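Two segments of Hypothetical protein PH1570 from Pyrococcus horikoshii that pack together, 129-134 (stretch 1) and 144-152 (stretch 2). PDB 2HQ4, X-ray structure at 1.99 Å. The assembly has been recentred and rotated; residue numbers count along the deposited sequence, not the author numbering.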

# COMPACT_ATOMS: atom_id res chain seq x y z
N ALA A 129 4.86 -0.54 -11.41
CA ALA A 129 3.81 -1.22 -12.14
C ALA A 129 2.53 -1.03 -11.38
O ALA A 129 2.46 -1.44 -10.21
CB ALA A 129 4.13 -2.70 -12.29
N VAL A 130 1.55 -0.40 -12.01
CA VAL A 130 0.24 -0.17 -11.38
C VAL A 130 -0.82 -1.06 -12.06
O VAL A 130 -1.15 -0.84 -13.26
CB VAL A 130 -0.15 1.36 -11.38
CG1 VAL A 130 -1.44 1.61 -10.62
CG2 VAL A 130 0.95 2.22 -10.82
N GLY A 131 -1.33 -2.03 -11.31
CA GLY A 131 -2.41 -2.91 -11.74
C GLY A 131 -3.75 -2.48 -11.15
O GLY A 131 -3.81 -1.58 -10.31
N ASN A 132 -4.83 -3.16 -11.54
CA ASN A 132 -6.15 -2.83 -10.95
C ASN A 132 -6.32 -3.33 -9.52
O ASN A 132 -7.20 -2.86 -8.82
CB ASN A 132 -7.32 -3.35 -11.83
CG ASN A 132 -7.47 -4.85 -11.75
OD1 ASN A 132 -6.83 -5.59 -12.47
ND2 ASN A 132 -8.29 -5.30 -10.83
N TYR A 133 -5.53 -4.32 -9.11
CA TYR A 133 -5.55 -4.83 -7.72
C TYR A 133 -4.18 -4.90 -7.05
O TYR A 133 -4.06 -5.47 -5.98
CB TYR A 133 -6.20 -6.22 -7.64
CG TYR A 133 -5.42 -7.29 -8.36
CD1 TYR A 133 -4.64 -8.21 -7.65
CD2 TYR A 133 -5.47 -7.41 -9.77
CE1 TYR A 133 -3.92 -9.21 -8.30
CE2 TYR A 133 -4.72 -8.40 -10.45
CZ TYR A 133 -3.97 -9.30 -9.71
OH TYR A 133 -3.23 -10.29 -10.34
N PHE A 134 -3.17 -4.33 -7.69
CA PHE A 134 -1.82 -4.37 -7.15
C PHE A 134 -0.94 -3.23 -7.63
O PHE A 134 -1.20 -2.60 -8.66
CB PHE A 134 -1.12 -5.70 -7.51
CG PHE A 134 -0.86 -5.85 -8.98
CD1 PHE A 134 0.36 -5.43 -9.54
CD2 PHE A 134 -1.82 -6.40 -9.81
CE1 PHE A 134 0.61 -5.59 -10.91
CE2 PHE A 134 -1.58 -6.54 -11.21
CZ PHE A 134 -0.38 -6.15 -11.74
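Stretch 2, residues 144-152: IFNKPSIAN

How does stretch 2 run relative to stretch 1? The two backbones are antiparallel where they meet as strands: Phe-134 pairs with Ile-144 as a non-hydrogen-bonded bridge, their CA atoms 4.3 Å apart and their side chains on the same face of the sheet. From there stretch 2 leaves its strand after Phe-145, passes through Asn-146 and makes a type I turn from Lys-147 to Ile-150, and the chain is helical by Ala-151. It thus moves back along stretch 1, Pro-148 coming level with Asn-132 and Ala-151 with Val-130.

What does Phe-145 do, the residue with the most covered surface? Phe-145 N donates a hydrogen bond to Tyr-133 O at 3.0 Å, with an angle of 155° at the hydrogen. Its CA-to-CB bond points sideways, but the end of the side chain comes nearer to stretch 1. The backbone of Tyr-133 and Phe-134 covers one ring face, with Phe-134 N 3.3 Å from Phe-145 CZ, while Gly-131 O lies at the ring edge, 3.8 Å from Phe-145 CZ.

Why is Tyr-133 so well covered when its CA-to-CB bond points away? Both its carbonyl and its CB touch stretch 2: Tyr-133 CB lies 3.6 Å from Phe-145 O, and Tyr-133 O, besides accepting the hydrogen bond, lies 3.2 Å from Ile-144 CA in a CA-H...O contact. The tyrosine hydroxyl is hydrogen-bonded elsewhere in the structure.

Where does Asn-132 meet the turn? Its carbonyl faces the start of the turn, with Asn-132 O 3.2 Å from Pro-148 CA in a second CA-H...O contact. Pro-148 N has no hydrogen to share, so no conventional hydrogen bond forms there. Beyond it, the helix brings Ala-151 CB to 3.9 Å from Val-130 CG1, a small apolar contact well separated from the strand pairing.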

# COMPACT_ATOMS: atom_id res chain seq x y z
N ILE A 144 -1.36 -5.19 -2.48
CA ILE A 144 -2.54 -5.79 -3.13
C ILE A 144 -3.70 -5.12 -2.44
O ILE A 144 -3.62 -4.83 -1.23
CB ILE A 144 -2.58 -7.36 -3.12
CG1 ILE A 144 -2.63 -7.94 -1.70
CG2 ILE A 144 -1.34 -7.99 -3.94
CD1 ILE A 144 -2.91 -9.51 -1.70
N PHE A 145 -4.76 -4.83 -3.18
CA PHE A 145 -5.86 -4.06 -2.63
C PHE A 145 -7.21 -4.46 -3.28
O PHE A 145 -7.22 -5.14 -4.31
CB PHE A 145 -5.55 -2.54 -2.75
CG PHE A 145 -4.88 -2.12 -4.07
CD1 PHE A 145 -5.65 -1.83 -5.20
CD2 PHE A 145 -3.48 -1.99 -4.15
CE1 PHE A 145 -5.03 -1.44 -6.41
CE2 PHE A 145 -2.85 -1.63 -5.30
CZ PHE A 145 -3.63 -1.34 -6.48
N ASN A 146 -8.33 -4.01 -2.70
CA ASN A 146 -9.62 -4.61 -3.07
C ASN A 146 -10.29 -3.91 -4.26
O ASN A 146 -11.17 -4.51 -4.87
CB ASN A 146 -10.60 -4.61 -1.86
CG ASN A 146 -10.89 -3.22 -1.39
OD1 ASN A 146 -9.96 -2.41 -1.25
ND2 ASN A 146 -12.19 -2.88 -1.19
N LYS A 147 -9.91 -2.68 -4.60
CA LYS A 147 -10.53 -2.00 -5.76
C LYS A 147 -9.53 -1.03 -6.38
O LYS A 147 -8.61 -0.59 -5.67
CB LYS A 147 -11.85 -1.31 -5.35
CG LYS A 147 -11.67 -0.19 -4.30
CD LYS A 147 -13.00 0.39 -3.83
CE LYS A 147 -12.72 1.50 -2.84
NZ LYS A 147 -13.93 2.27 -2.44
N PRO A 148 -9.67 -0.71 -7.70
CA PRO A 148 -8.57 0.04 -8.36
C PRO A 148 -8.25 1.39 -7.81
O PRO A 148 -7.10 1.79 -7.91
CB PRO A 148 -9.03 0.19 -9.84
CG PRO A 148 -10.13 -0.85 -10.00
CD PRO A 148 -10.77 -1.02 -8.65
N SER A 149 -9.25 2.08 -7.22
CA SER A 149 -9.02 3.44 -6.73
C SER A 149 -8.11 3.48 -5.49
O SER A 149 -7.58 4.57 -5.11
CB SER A 149 -10.35 4.15 -6.45
OG SER A 149 -11.06 3.49 -5.45
N ILE A 150 -7.91 2.32 -4.87
CA ILE A 150 -6.93 2.29 -3.73
C ILE A 150 -5.52 2.65 -4.24
O ILE A 150 -4.69 3.14 -3.48
CB ILE A 150 -6.92 0.93 -3.00
CG1 ILE A 150 -8.32 0.54 -2.53
CG2 ILE A 150 -5.86 0.89 -1.78
CD1 ILE A 150 -9.11 1.63 -2.05
N ALA A 151 -5.25 2.41 -5.53
CA ALA A 151 -3.92 2.72 -6.09
C ALA A 151 -3.44 4.12 -5.74
O ALA A 151 -2.33 4.28 -5.30
CB ALA A 151 -3.85 2.51 -7.64
N ASN A 152 -4.29 5.14 -5.95
CA ASN A 152 -3.87 6.54 -5.69
C ASN A 152 -3.54 6.84 -4.24
O ASN A 152 -2.70 7.69 -3.97
CB ASN A 152 -4.92 7.57 -6.19
CG ASN A 152 -5.27 7.34 -7.69
OD1 ASN A 152 -4.92 8.15 -8.57
ND2 ASN A 152 -5.92 6.22 -7.98